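Local coordinates for protein Tp0751 (Treponema pallidum, PDB 5JK2) that acts as an adhesin with a non-canonical lipocalin fold, mediating attachment to extracellular matrix components and interactions with host cells, at residues L49-W54 and F122-I128; K100-L105 and R116-F122; F81-V86 and S145-G149; H76-T80 and I89-D93. The protein carries 1 engineered substitution. Residue numbers count along the deposited sequence, not the author numbering.

Contact 1. Residues L49-W54 and F122-I128. Engineered in segment 122-128: Ala126 (natural residue Glu).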
loop_
_atom_site.group_PDB
_atom_site.type_symbol
_atom_site.label_atom_id
_atom_site.label_comp_id
_atom_site.label_asym_id
_atom_site.label_seq_id
_atom_site.Cartn_x
_atom_site.Cartn_y
_atom_site.Cartn_z
ATOM N N LEU A 49 5.792 7.862 0.672
ATOM C CA LEU A 49 6.682 6.820 0.178
ATOM C C LEU A 49 5.915 5.725 -0.555
ATOM O O LEU A 49 6.492 4.988 -1.352
ATOM C CB LEU A 49 7.481 6.203 1.330
ATOM C CG LEU A 49 8.635 7.025 1.911
ATOM C CD1 LEU A 49 9.216 6.326 3.127
ATOM C CD2 LEU A 49 9.718 7.266 0.865
ATOM N N LEU A 50 4.618 5.612 -0.283
ATOM C CA LEU A 50 3.810 4.559 -0.891
ATOM C C LEU A 50 3.401 4.897 -2.316
ATOM O O LEU A 50 3.209 4.001 -3.139
ATOM C CB LEU A 50 2.557 4.292 -0.054
ATOM C CG LEU A 50 2.805 3.617 1.294
ATOM C CD1 LEU A 50 1.530 3.579 2.105
ATOM C CD2 LEU A 50 3.352 2.213 1.094
ATOM N N ALA A 51 3.258 6.189 -2.596
ATOM C CA ALA A 51 2.845 6.654 -3.915
ATOM C C ALA A 51 3.708 6.044 -5.016
ATOM O O ALA A 51 4.873 6.406 -5.177
ATOM C CB ALA A 51 2.907 8.167 -3.978
ATOM N N GLY A 52 3.126 5.107 -5.761
ATOM C CA GLY A 52 3.813 4.465 -6.866
ATOM C C GLY A 52 3.456 2.999 -7.008
ATOM O O GLY A 52 2.543 2.507 -6.353
ATOM N N LEU A 53 4.192 2.305 -7.868
ATOM C CA LEU A 53 3.940 0.903 -8.165
ATOM C C LEU A 53 4.708 -0.015 -7.228
ATOM O O LEU A 53 5.882 0.220 -6.950
ATOM C CB LEU A 53 4.327 0.596 -9.610
ATOM C CG LEU A 53 4.184 -0.855 -10.068
ATOM C CD1 LEU A 53 2.735 -1.286 -10.018
ATOM C CD2 LEU A 53 4.752 -1.012 -11.469
ATOM N N TRP A 54 4.044 -1.071 -6.766
ATOM C CA TRP A 54 4.661 -2.056 -5.886
ATOM C C TRP A 54 4.395 -3.467 -6.399
ATOM O O TRP A 54 3.261 -3.810 -6.732
ATOM C CB TRP A 54 4.136 -1.901 -4.462
ATOM C CG TRP A 54 4.522 -0.602 -3.828
ATOM C CD1 TRP A 54 3.921 0.608 -4.007
ATOM C CD2 TRP A 54 5.596 -0.384 -2.907
ATOM N NE1 TRP A 54 4.556 1.567 -3.257
ATOM C CE2 TRP A 54 5.587 0.984 -2.571
ATOM C CE3 TRP A 54 6.565 -1.212 -2.331
ATOM C CZ2 TRP A 54 6.510 1.541 -1.688
ATOM C CZ3 TRP A 54 7.479 -0.657 -1.455
ATOM C CH2 TRP A 54 7.444 0.706 -1.141
ATOM N N PHE A 122 6.161 -0.913 6.591
ATOM C CA PHE A 122 7.425 -0.612 5.936
ATOM C C PHE A 122 8.596 -1.340 6.578
ATOM O O PHE A 122 8.680 -1.448 7.800
ATOM C CB PHE A 122 7.698 0.889 5.971
ATOM C CG PHE A 122 7.035 1.658 4.869
ATOM C CD1 PHE A 122 5.743 2.127 5.010
ATOM C CD2 PHE A 122 7.718 1.931 3.698
ATOM C CE1 PHE A 122 5.143 2.846 3.997
ATOM C CE2 PHE A 122 7.124 2.645 2.687
ATOM C CZ PHE A 122 5.836 3.105 2.835
ATOM N N GLU A 123 9.499 -1.829 5.734
ATOM C CA GLU A 123 10.751 -2.421 6.186
ATOM C C GLU A 123 11.884 -1.512 5.736
ATOM O O GLU A 123 12.895 -1.361 6.419
ATOM C CB GLU A 123 10.930 -3.835 5.624
ATOM C CG GLU A 123 9.656 -4.676 5.623
ATOM C CD GLU A 123 9.883 -6.080 5.098
ATOM O OE1 GLU A 123 8.888 -6.790 4.838
ATOM O OE2 GLU A 123 11.058 -6.475 4.944
ATOM N N SER A 124 11.693 -0.904 4.570
ATOM C CA SER A 124 12.640 0.054 4.023
ATOM C C SER A 124 11.867 1.036 3.166
ATOM O O SER A 124 10.651 0.923 3.034
ATOM C CB SER A 124 13.721 -0.643 3.198
ATOM O OG SER A 124 14.241 -1.767 3.884
ATOM N N HIS A 125 12.567 1.992 2.571
ATOM C CA HIS A 125 11.898 3.012 1.779
ATOM C C HIS A 125 11.267 2.405 0.525
ATOM O O HIS A 125 10.329 2.971 -0.037
ATOM C CB HIS A 125 12.876 4.128 1.400
ATOM C CG HIS A 125 13.716 3.822 0.199
ATOM N ND1 HIS A 125 13.278 4.044 -1.089
ATOM C CD2 HIS A 125 14.967 3.318 0.089
ATOM C CE1 HIS A 125 14.224 3.687 -1.941
ATOM N NE2 HIS A 125 15.259 3.243 -1.251
ATOM N N ALA A 126 11.774 1.250 0.100
ATOM C CA ALA A 126 11.266 0.579 -1.095
ATOM C C ALA A 126 10.952 -0.886 -0.816
ATOM O O ALA A 126 10.957 -1.717 -1.725
ATOM C CB ALA A 126 12.265 0.691 -2.226
ATOM N N VAL A 127 10.681 -1.188 0.450
ATOM C CA VAL A 127 10.340 -2.540 0.873
ATOM C C VAL A 127 9.273 -2.485 1.960
ATOM O O VAL A 127 9.475 -1.872 3.007
ATOM C CB VAL A 127 11.573 -3.300 1.399
ATOM C CG1 VAL A 127 11.193 -4.712 1.815
ATOM C CG2 VAL A 127 12.675 -3.331 0.347
ATOM N N ILE A 128 8.137 -3.127 1.697
ATOM C CA ILE A 128 7.026 -3.162 2.641
ATOM C C ILE A 128 6.544 -4.592 2.853
ATOM O O ILE A 128 7.026 -5.523 2.206
ATOM C CB ILE A 128 5.835 -2.299 2.156
ATOM C CG1 ILE A 128 5.291 -2.826 0.821
ATOM C CG2 ILE A 128 6.253 -0.849 2.013
ATOM C CD1 ILE A 128 3.932 -2.279 0.440
#
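Trp54 lays its indole against the chain that turns from Phe122 to Ile128, with Trp54 CZ3 3.5 Å from Ala126 C and 3.7 Å from Ile128 CG2. Ile128 CD1 lies over one face of the indole, while His125 O approaches the ring edge, 3.8 Å from Trp54 CH2. Within its own segment, Trp54 NE1 donates a hydrogen bond to Leu50 O at 2.8 Å, satisfying its one polar side-chain atom. Leu49 and Leu50 add aliphatic bulk, Leu49 CB standing 3.8 Å from Phe122 CZ and Leu50 CD2 4.3 Å from Ile128 CG2. A classic beta bulge, Glu123 and Ser124 facing Val127, and a type I turn carrying the engineered Ala126 shape the corner. Arg31 of helix 26-39 hydrogen-bonds to the carbonyls of Leu49 and His125. Gly52-Leu53-Trp54, whose glycine has backbone angles that would jam a side chain against the preceding carbonyl, reads as the G-x-W signature of lipocalins; Arg153 of strand 149-153 packs on Trp54, as the conserved arginine does in that family, here in a non-canonical member.

Contact 2. Residues K100-L105 and R116-F122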
loop_
_atom_site.group_PDB
_atom_site.type_symbol
_atom_site.label_atom_id
_atom_site.label_comp_id
_atom_site.label_asym_id
_atom_site.label_seq_id
_atom_site.Cartn_x
_atom_site.Cartn_y
_atom_site.Cartn_z
ATOM N N LYS A 100 5.665 2.596 11.997
ATOM C CA LYS A 100 6.103 2.098 10.694
ATOM C C LYS A 100 4.974 1.385 9.956
ATOM O O LYS A 100 5.220 0.515 9.116
ATOM C CB LYS A 100 7.291 1.149 10.860
ATOM C CG LYS A 100 8.509 1.803 11.487
ATOM C CD LYS A 100 9.666 0.825 11.626
ATOM C CE LYS A 100 10.986 1.561 11.813
ATOM N NZ LYS A 100 12.080 0.666 12.285
ATOM N N THR A 101 3.740 1.766 10.269
ATOM C CA THR A 101 2.571 1.110 9.701
ATOM C C THR A 101 1.517 2.106 9.233
ATOM O O THR A 101 1.007 2.902 10.021
ATOM C CB THR A 101 1.921 0.161 10.720
ATOM O OG1 THR A 101 2.924 -0.683 11.296
ATOM C CG2 THR A 101 0.852 -0.700 10.055
ATOM N N VAL A 102 1.198 2.049 7.944
ATOM C CA VAL A 102 0.056 2.772 7.399
ATOM C C VAL A 102 -1.133 1.822 7.343
ATOM O O VAL A 102 -1.042 0.741 6.762
ATOM C CB VAL A 102 0.334 3.327 5.993
ATOM C CG1 VAL A 102 -0.798 4.245 5.550
ATOM C CG2 VAL A 102 1.656 4.074 5.969
ATOM N N SER A 103 -2.243 2.227 7.951
ATOM C CA SER A 103 -3.445 1.403 7.990
ATOM C C SER A 103 -4.563 2.043 7.178
ATOM O O SER A 103 -5.069 3.109 7.530
ATOM C CB SER A 103 -3.896 1.184 9.433
ATOM O OG SER A 103 -3.031 0.282 10.101
ATOM N N PHE A 104 -4.947 1.375 6.096
ATOM C CA PHE A 104 -5.939 1.903 5.169
ATOM C C PHE A 104 -7.329 1.324 5.386
ATOM O O PHE A 104 -7.478 0.164 5.768
ATOM C CB PHE A 104 -5.520 1.618 3.731
ATOM C CG PHE A 104 -4.330 2.400 3.278
ATOM C CD1 PHE A 104 -4.488 3.647 2.701
ATOM C CD2 PHE A 104 -3.054 1.884 3.413
ATOM C CE1 PHE A 104 -3.397 4.370 2.273
ATOM C CE2 PHE A 104 -1.957 2.602 2.988
ATOM C CZ PHE A 104 -2.128 3.847 2.417
ATOM N N LEU A 105 -8.342 2.149 5.132
ATOM C CA LEU A 105 -9.714 1.679 4.982
ATOM C C LEU A 105 -10.177 2.113 3.603
ATOM O O LEU A 105 -10.454 3.290 3.375
ATOM C CB LEU A 105 -10.636 2.236 6.076
ATOM C CG LEU A 105 -12.069 1.686 6.181
ATOM C CD1 LEU A 105 -12.993 2.272 5.118
ATOM C CD2 LEU A 105 -12.098 0.160 6.119
ATOM N N ARG A 116 -12.078 -2.903 1.847
ATOM C CA ARG A 116 -10.852 -3.658 2.080
ATOM C C ARG A 116 -9.914 -2.940 3.047
ATOM O O ARG A 116 -9.553 -1.783 2.832
ATOM C CB ARG A 116 -10.141 -3.915 0.750
ATOM C CG ARG A 116 -8.904 -4.791 0.852
ATOM C CD ARG A 116 -8.415 -5.215 -0.518
ATOM N NE ARG A 116 -9.302 -6.203 -1.125
ATOM C CZ ARG A 116 -9.269 -6.557 -2.405
ATOM N NH1 ARG A 116 -8.391 -6.002 -3.230
ATOM N NH2 ARG A 116 -10.116 -7.466 -2.862
ATOM N N ARG A 117 -9.528 -3.639 4.112
ATOM C CA ARG A 117 -8.585 -3.109 5.092
ATOM C C ARG A 117 -7.167 -3.542 4.765
ATOM O O ARG A 117 -6.930 -4.693 4.402
ATOM C CB ARG A 117 -8.953 -3.572 6.499
ATOM C CG ARG A 117 -10.276 -3.023 6.976
ATOM C CD ARG A 117 -10.514 -3.295 8.453
ATOM N NE ARG A 117 -11.516 -2.388 9.008
ATOM C CZ ARG A 117 -12.825 -2.489 8.791
ATOM N NH1 ARG A 117 -13.656 -1.612 9.339
ATOM N NH2 ARG A 117 -13.307 -3.459 8.024
ATOM N N LEU A 118 -6.228 -2.615 4.914
ATOM C CA LEU A 118 -4.836 -2.861 4.571
ATOM C C LEU A 118 -3.927 -2.546 5.749
ATOM O O LEU A 118 -4.193 -1.630 6.526
ATOM C CB LEU A 118 -4.433 -2.022 3.354
ATOM C CG LEU A 118 -3.867 -2.779 2.149
ATOM C CD1 LEU A 118 -4.918 -3.706 1.560
ATOM C CD2 LEU A 118 -3.356 -1.810 1.094
ATOM N N GLU A 119 -2.854 -3.318 5.872
ATOM C CA GLU A 119 -1.866 -3.112 6.923
ATOM C C GLU A 119 -0.468 -3.068 6.322
ATOM O O GLU A 119 0.278 -4.045 6.378
ATOM C CB GLU A 119 -1.959 -4.216 7.973
ATOM C CG GLU A 119 -3.298 -4.277 8.694
ATOM C CD GLU A 119 -3.539 -3.078 9.596
ATOM O OE1 GLU A 119 -2.573 -2.344 9.892
ATOM O OE2 GLU A 119 -4.700 -2.871 10.009
ATOM N N VAL A 120 -0.125 -1.920 5.748
ATOM C CA VAL A 120 1.160 -1.739 5.086
ATOM C C VAL A 120 2.269 -1.433 6.086
ATOM O O VAL A 120 2.335 -0.331 6.634
ATOM C CB VAL A 120 1.103 -0.600 4.056
ATOM C CG1 VAL A 120 2.418 -0.506 3.303
ATOM C CG2 VAL A 120 -0.060 -0.811 3.098
ATOM N N THR A 121 3.148 -2.407 6.297
ATOM C CA THR A 121 4.261 -2.262 7.230
ATOM C C THR A 121 5.566 -2.094 6.467
ATOM O O THR A 121 6.020 -3.009 5.780
ATOM C CB THR A 121 4.372 -3.476 8.171
ATOM O OG1 THR A 121 3.118 -3.693 8.828
ATOM C CG2 THR A 121 5.459 -3.254 9.216
ATOM N N PHE A 122 6.161 -0.913 6.591
ATOM C CA PHE A 122 7.425 -0.612 5.936
ATOM C C PHE A 122 8.596 -1.340 6.578
ATOM O O PHE A 122 8.680 -1.448 7.800
ATOM C CB PHE A 122 7.698 0.889 5.971
ATOM C CG PHE A 122 7.035 1.658 4.869
ATOM C CD1 PHE A 122 5.743 2.127 5.010
ATOM C CD2 PHE A 122 7.718 1.931 3.698
ATOM C CE1 PHE A 122 5.143 2.846 3.997
ATOM C CE2 PHE A 122 7.124 2.645 2.687
ATOM C CZ PHE A 122 5.836 3.105 2.835
#
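Phe104, Leu105 and Val120 lose most surface where strands 101-105 and 116-122 pair as an antiparallel hairpin. Phe104 forms a hydrogen-bonded pair with Leu118: Phe104 N donates to Leu118 O at 3.1 Å. In return Leu118 N donates to Phe104 O at 3.2 Å, and Phe104 CB meets Leu118 CB at 3.8 Å. The edge of the Phe104 ring reaches diagonally to Val120 on the partner strand, with Phe104 CE2 3.9 Å from Val120 CG2. Val120 pairs with Val102, Val102 N donating to Val120 O at 2.9 Å and Val120 N to Val102 O at 3.0 Å; beta-branched valines suit extended backbone. Leu105 points to the other face, where Leu105 CD2 packs 3.8 Å from Arg117 CG and over the guanidinium, whose charge is met by Asp135. There Ser103 OG donates to Glu119 OE1 at 2.7 Å. Val102, Phe104, Leu118 and Val120 thus make an apolar inner face, and the other is mixed, with Ser103, Glu119 and Arg117 beside Leu105; buried Arg116 is the exception, its charge met by Glu134 and Glu88.

Contact 3. Residues F81-V86 and S145-G149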
loop_
_atom_site.group_PDB
_atom_site.type_symbol
_atom_site.label_atom_id
_atom_site.label_comp_id
_atom_site.label_asym_id
_atom_site.label_seq_id
_atom_site.Cartn_x
_atom_site.Cartn_y
_atom_site.Cartn_z
ATOM N N PHE A 81 -5.548 -2.707 -7.365
ATOM C CA PHE A 81 -5.115 -4.079 -7.144
ATOM C C PHE A 81 -5.128 -4.850 -8.451
ATOM O O PHE A 81 -6.172 -4.964 -9.086
ATOM C CB PHE A 81 -6.025 -4.774 -6.136
ATOM C CG PHE A 81 -6.097 -4.089 -4.807
ATOM C CD1 PHE A 81 -6.860 -2.946 -4.641
ATOM C CD2 PHE A 81 -5.418 -4.602 -3.718
ATOM C CE1 PHE A 81 -6.932 -2.320 -3.414
ATOM C CE2 PHE A 81 -5.487 -3.985 -2.490
ATOM C CZ PHE A 81 -6.245 -2.840 -2.335
ATOM N N SER A 82 -3.978 -5.397 -8.835
ATOM C CA SER A 82 -3.843 -6.075 -10.121
ATOM C C SER A 82 -3.130 -7.419 -10.029
ATOM O O SER A 82 -2.145 -7.570 -9.311
ATOM C CB SER A 82 -3.084 -5.189 -11.113
ATOM O OG SER A 82 -3.756 -3.965 -11.337
ATOM N N ARG A 83 -3.646 -8.384 -10.784
ATOM C CA ARG A 83 -2.976 -9.660 -11.001
ATOM C C ARG A 83 -3.512 -10.274 -12.290
ATOM O O ARG A 83 -4.440 -11.082 -12.259
ATOM C CB ARG A 83 -3.186 -10.617 -9.826
ATOM C CG ARG A 83 -2.343 -11.888 -9.926
ATOM C CD ARG A 83 -3.045 -13.109 -9.348
ATOM N NE ARG A 83 -2.411 -14.361 -9.766
ATOM C CZ ARG A 83 -1.400 -14.951 -9.132
ATOM N NH1 ARG A 83 -0.884 -14.414 -8.035
ATOM N NH2 ARG A 83 -0.900 -16.087 -9.602
ATOM N N ALA A 84 -2.925 -9.873 -13.415
ATOM C CA ALA A 84 -3.353 -10.328 -14.736
ATOM C C ALA A 84 -4.810 -9.932 -15.009
ATOM O O ALA A 84 -5.123 -8.745 -15.103
ATOM C CB ALA A 84 -3.157 -11.841 -14.864
ATOM N N SER A 85 -5.695 -10.918 -15.137
ATOM C CA SER A 85 -7.116 -10.661 -15.378
ATOM C C SER A 85 -7.725 -9.830 -14.259
ATOM O O SER A 85 -8.631 -9.027 -14.489
ATOM C CB SER A 85 -7.886 -11.976 -15.519
ATOM O OG SER A 85 -7.672 -12.819 -14.399
ATOM N N VAL A 86 -7.231 -10.042 -13.047
ATOM C CA VAL A 86 -7.670 -9.266 -11.902
ATOM C C VAL A 86 -7.181 -7.831 -12.003
ATOM O O VAL A 86 -5.982 -7.580 -12.098
ATOM C CB VAL A 86 -7.162 -9.870 -10.585
ATOM C CG1 VAL A 86 -7.473 -8.937 -9.421
ATOM C CG2 VAL A 86 -7.773 -11.239 -10.358
ATOM N N SER A 145 -5.008 -13.452 2.367
ATOM C CA SER A 145 -5.383 -12.866 1.085
ATOM C C SER A 145 -4.337 -13.156 0.022
ATOM O O SER A 145 -3.201 -13.505 0.336
ATOM C CB SER A 145 -5.575 -11.356 1.232
ATOM O OG SER A 145 -5.863 -10.753 -0.016
ATOM N N MET A 146 -4.731 -13.016 -1.240
ATOM C CA MET A 146 -3.802 -13.171 -2.350
ATOM C C MET A 146 -2.838 -11.993 -2.395
ATOM O O MET A 146 -1.774 -12.064 -3.008
ATOM C CB MET A 146 -4.557 -13.283 -3.677
ATOM C CG MET A 146 -5.332 -12.030 -4.062
ATOM S SD MET A 146 -6.326 -12.232 -5.551
ATOM C CE MET A 146 -5.098 -12.788 -6.714
ATOM N N TRP A 147 -3.225 -10.907 -1.732
ATOM C CA TRP A 147 -2.436 -9.684 -1.713
ATOM C C TRP A 147 -1.432 -9.676 -0.565
ATOM O O TRP A 147 -0.478 -8.900 -0.576
ATOM C CB TRP A 147 -3.360 -8.469 -1.611
ATOM C CG TRP A 147 -4.466 -8.488 -2.623
ATOM C CD1 TRP A 147 -5.796 -8.656 -2.380
ATOM C CD2 TRP A 147 -4.332 -8.349 -4.041
ATOM N NE1 TRP A 147 -6.500 -8.623 -3.558
ATOM C CE2 TRP A 147 -5.624 -8.436 -4.593
ATOM C CE3 TRP A 147 -3.246 -8.156 -4.897
ATOM C CZ2 TRP A 147 -5.858 -8.340 -5.960
ATOM C CZ3 TRP A 147 -3.482 -8.057 -6.254
ATOM C CH2 TRP A 147 -4.775 -8.149 -6.771
ATOM N N ASP A 148 -1.651 -10.538 0.425
ATOM C CA ASP A 148 -0.720 -10.675 1.540
ATOM C C ASP A 148 0.662 -11.065 1.047
ATOM O O ASP A 148 0.801 -11.947 0.201
ATOM C CB ASP A 148 -1.217 -11.720 2.541
ATOM C CG ASP A 148 -2.305 -11.191 3.450
ATOM O OD1 ASP A 148 -2.947 -10.185 3.091
ATOM O OD2 ASP A 148 -2.517 -11.788 4.525
ATOM N N GLY A 149 1.683 -10.402 1.579
ATOM C CA GLY A 149 3.057 -10.730 1.251
ATOM C C GLY A 149 3.962 -9.518 1.224
ATOM O O GLY A 149 3.544 -8.405 1.543
#
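Across one end of the lipocalin-like barrel, the loop before strand 149-153 drops Trp147 onto the hairpin that turns after strand 78-83. Its chi1 of -50° (m) and chi2 of 111° spread the indole beneath Phe81, which is itself m at -58°. Phe81 thereby meets it twice: Phe81 CB lies over the six-membered ring in a CH-pi contact, 3.8 Å from its centroid, and the phenyl edge points at the five-membered ring, edge-to-face, centroids 5.1 Å apart and planes at 63°. At the indole's rim, Val86, in the t rotamer, brings CG1 to 3.9 Å from Trp147 CH2. A broad, flat tryptophan suits this place because one ring spans strand and turn together, and Arg116 packs against it from strand 115-122. An ST turn, with Trp147 N donating to Ser145 OG at 3.2 Å, shapes the loop. Ala84, with positive phi, opens the corner of a type II' turn from Arg83 to Val86. Met146, chi1 p and chi2 t, extends its flexible thioether toward the hairpin, where Met146 CE ends 3.4 Å from Arg83 CD.

Contact 4. Residues H76-T80 and I89-D93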
loop_
_atom_site.group_PDB
_atom_site.type_symbol
_atom_site.label_atom_id
_atom_site.label_comp_id
_atom_site.label_asym_id
_atom_site.label_seq_id
_atom_site.Cartn_x
_atom_site.Cartn_y
_atom_site.Cartn_z
ATOM N N HIS A 76 -5.455 10.747 -6.466
ATOM C CA HIS A 76 -6.871 10.435 -6.350
ATOM C C HIS A 76 -7.181 9.624 -5.101
ATOM O O HIS A 76 -8.316 9.202 -4.898
ATOM C CB HIS A 76 -7.333 9.689 -7.596
ATOM C CG HIS A 76 -7.014 10.407 -8.867
ATOM N ND1 HIS A 76 -7.801 11.423 -9.364
ATOM C CD2 HIS A 76 -5.983 10.271 -9.733
ATOM C CE1 HIS A 76 -7.274 11.875 -10.489
ATOM N NE2 HIS A 76 -6.171 11.193 -10.734
ATOM N N ALA A 77 -6.170 9.428 -4.259
ATOM C CA ALA A 77 -6.326 8.661 -3.027
ATOM C C ALA A 77 -7.005 7.324 -3.304
ATOM O O ALA A 77 -8.051 7.011 -2.733
ATOM C CB ALA A 77 -7.114 9.459 -2.004
ATOM N N GLU A 78 -6.404 6.555 -4.205
ATOM C CA GLU A 78 -6.908 5.248 -4.595
ATOM C C GLU A 78 -5.829 4.197 -4.419
ATOM O O GLU A 78 -4.653 4.521 -4.252
ATOM C CB GLU A 78 -7.374 5.262 -6.051
ATOM C CG GLU A 78 -8.676 6.003 -6.281
ATOM C CD GLU A 78 -8.939 6.270 -7.749
ATOM O OE1 GLU A 78 -8.018 6.065 -8.568
ATOM O OE2 GLU A 78 -10.068 6.685 -8.086
ATOM N N ILE A 79 -6.236 2.934 -4.458
ATOM C CA ILE A 79 -5.293 1.831 -4.445
ATOM C C ILE A 79 -5.770 0.789 -5.439
ATOM O O ILE A 79 -6.826 0.180 -5.259
ATOM C CB ILE A 79 -5.142 1.212 -3.046
ATOM C CG1 ILE A 79 -4.569 2.245 -2.067
ATOM C CG2 ILE A 79 -4.237 -0.015 -3.108
ATOM C CD1 ILE A 79 -4.621 1.823 -0.612
ATOM N N THR A 80 -4.989 0.605 -6.495
ATOM C CA THR A 80 -5.350 -0.314 -7.560
ATOM C C THR A 80 -4.717 -1.671 -7.308
ATOM O O THR A 80 -3.517 -1.774 -7.061
ATOM C CB THR A 80 -4.909 0.217 -8.943
ATOM O OG1 THR A 80 -3.537 -0.120 -9.180
ATOM C CG2 THR A 80 -5.088 1.729 -9.027
ATOM N N ILE A 89 -10.007 -1.232 -8.209
ATOM C CA ILE A 89 -9.595 -0.056 -7.456
ATOM C C ILE A 89 -10.446 0.117 -6.211
ATOM O O ILE A 89 -11.645 -0.159 -6.230
ATOM C CB ILE A 89 -9.706 1.226 -8.299
ATOM C CG1 ILE A 89 -8.975 1.051 -9.633
ATOM C CG2 ILE A 89 -9.156 2.417 -7.519
ATOM C CD1 ILE A 89 -9.116 2.221 -10.591
ATOM N N PHE A 90 -9.817 0.588 -5.138
ATOM C CA PHE A 90 -10.527 0.905 -3.906
ATOM C C PHE A 90 -10.166 2.309 -3.443
ATOM O O PHE A 90 -9.002 2.609 -3.186
ATOM C CB PHE A 90 -10.203 -0.109 -2.803
ATOM C CG PHE A 90 -10.802 -1.466 -3.025
ATOM C CD1 PHE A 90 -10.341 -2.291 -4.038
ATOM C CD2 PHE A 90 -11.815 -1.924 -2.208
ATOM C CE1 PHE A 90 -10.894 -3.542 -4.236
ATOM C CE2 PHE A 90 -12.369 -3.167 -2.398
ATOM C CZ PHE A 90 -11.909 -3.979 -3.413
ATOM N N LEU A 91 -11.175 3.165 -3.338
ATOM C CA LEU A 91 -10.976 4.530 -2.880
ATOM C C LEU A 91 -10.678 4.541 -1.390
ATOM O O LEU A 91 -11.333 3.843 -0.619
ATOM C CB LEU A 91 -12.209 5.384 -3.169
ATOM C CG LEU A 91 -12.750 5.355 -4.596
ATOM C CD1 LEU A 91 -14.251 5.138 -4.574
ATOM C CD2 LEU A 91 -12.407 6.642 -5.325
ATOM N N VAL A 92 -9.700 5.345 -0.987
ATOM C CA VAL A 92 -9.310 5.426 0.416
ATOM C C VAL A 92 -10.292 6.282 1.207
ATOM O O VAL A 92 -10.364 7.497 1.023
ATOM C CB VAL A 92 -7.897 6.011 0.582
ATOM C CG1 VAL A 92 -7.472 5.965 2.045
ATOM C CG2 VAL A 92 -6.898 5.251 -0.282
ATOM N N ASP A 93 -11.041 5.637 2.094
ATOM C CA ASP A 93 -11.980 6.340 2.954
ATOM C C ASP A 93 -11.254 6.911 4.170
ATOM O O ASP A 93 -11.670 7.923 4.734
ATOM C CB ASP A 93 -13.106 5.402 3.389
ATOM C CG ASP A 93 -14.199 5.272 2.342
ATOM O OD1 ASP A 93 -14.591 6.300 1.756
ATOM O OD2 ASP A 93 -14.668 4.138 2.111
#
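This is backbone pairing within a beta hairpin, joining strand 78-83 to the start of strand 86-98 in the barrel wall. The directions of segments 78-80 and 89-92 differ by 159°, and the axes come within 4.7 Å. Ile79 and Phe90 form the hydrogen-bonded pair, with Ile79 N to Phe90 O at 3.1 Å and Phe90 N to Ile79 O at 3.0 Å; Val92 N adds a bond of 2.9 Å to Ala77 O. Both Ile79 and Phe90 are buried, as their large apolar side chains suit, and Phe90 meets the ring of Phe81. Ile79 CD1 also packs 4.1 Å from Val92 CG2. The face bearing Glu78, Thr80, Ile89 and Leu91 is more accessible and mixed in character: Glu78 CB lies 3.7 Å from Ile89 CG2, and Thr80 CG2 4.0 Å from Ile89 CG1. Ala77 and Glu78, both facing Asp73, make a G1 bulge where the strand begins. Consecutive antiparallel hairpins, paired neighbour to neighbour, build the up-and-down barrel of the calycin superfamily, to which lipocalins belong.

Overall arrangement
All four contacts belong to one closed antiparallel barrel whose strands follow sequence order. Contacts 4 and 2 are successive hairpins, centres 13 Å apart, bridged by a probable hydrogen bond between Leu105 O and Asp93 N at 2.7 Å; inside the barrel Phe104 CD1 reaches Ile79 CD1 at 3.8 Å. Contact 1 shares Phe122 with contact 2, and Leu50 CD1 lies 3.7 Å from Phe104 CZ, so packing runs from one into the other. Contact 3 lies about 17 Å from contact 1, centre to centre, without touching it. It joins contact 4 through Phe81 CE1 and Phe90 CD1, 3.5 Å apart, and contact 2 through Arg116, whose NH1 is 3.3 Å from Phe81 CD2.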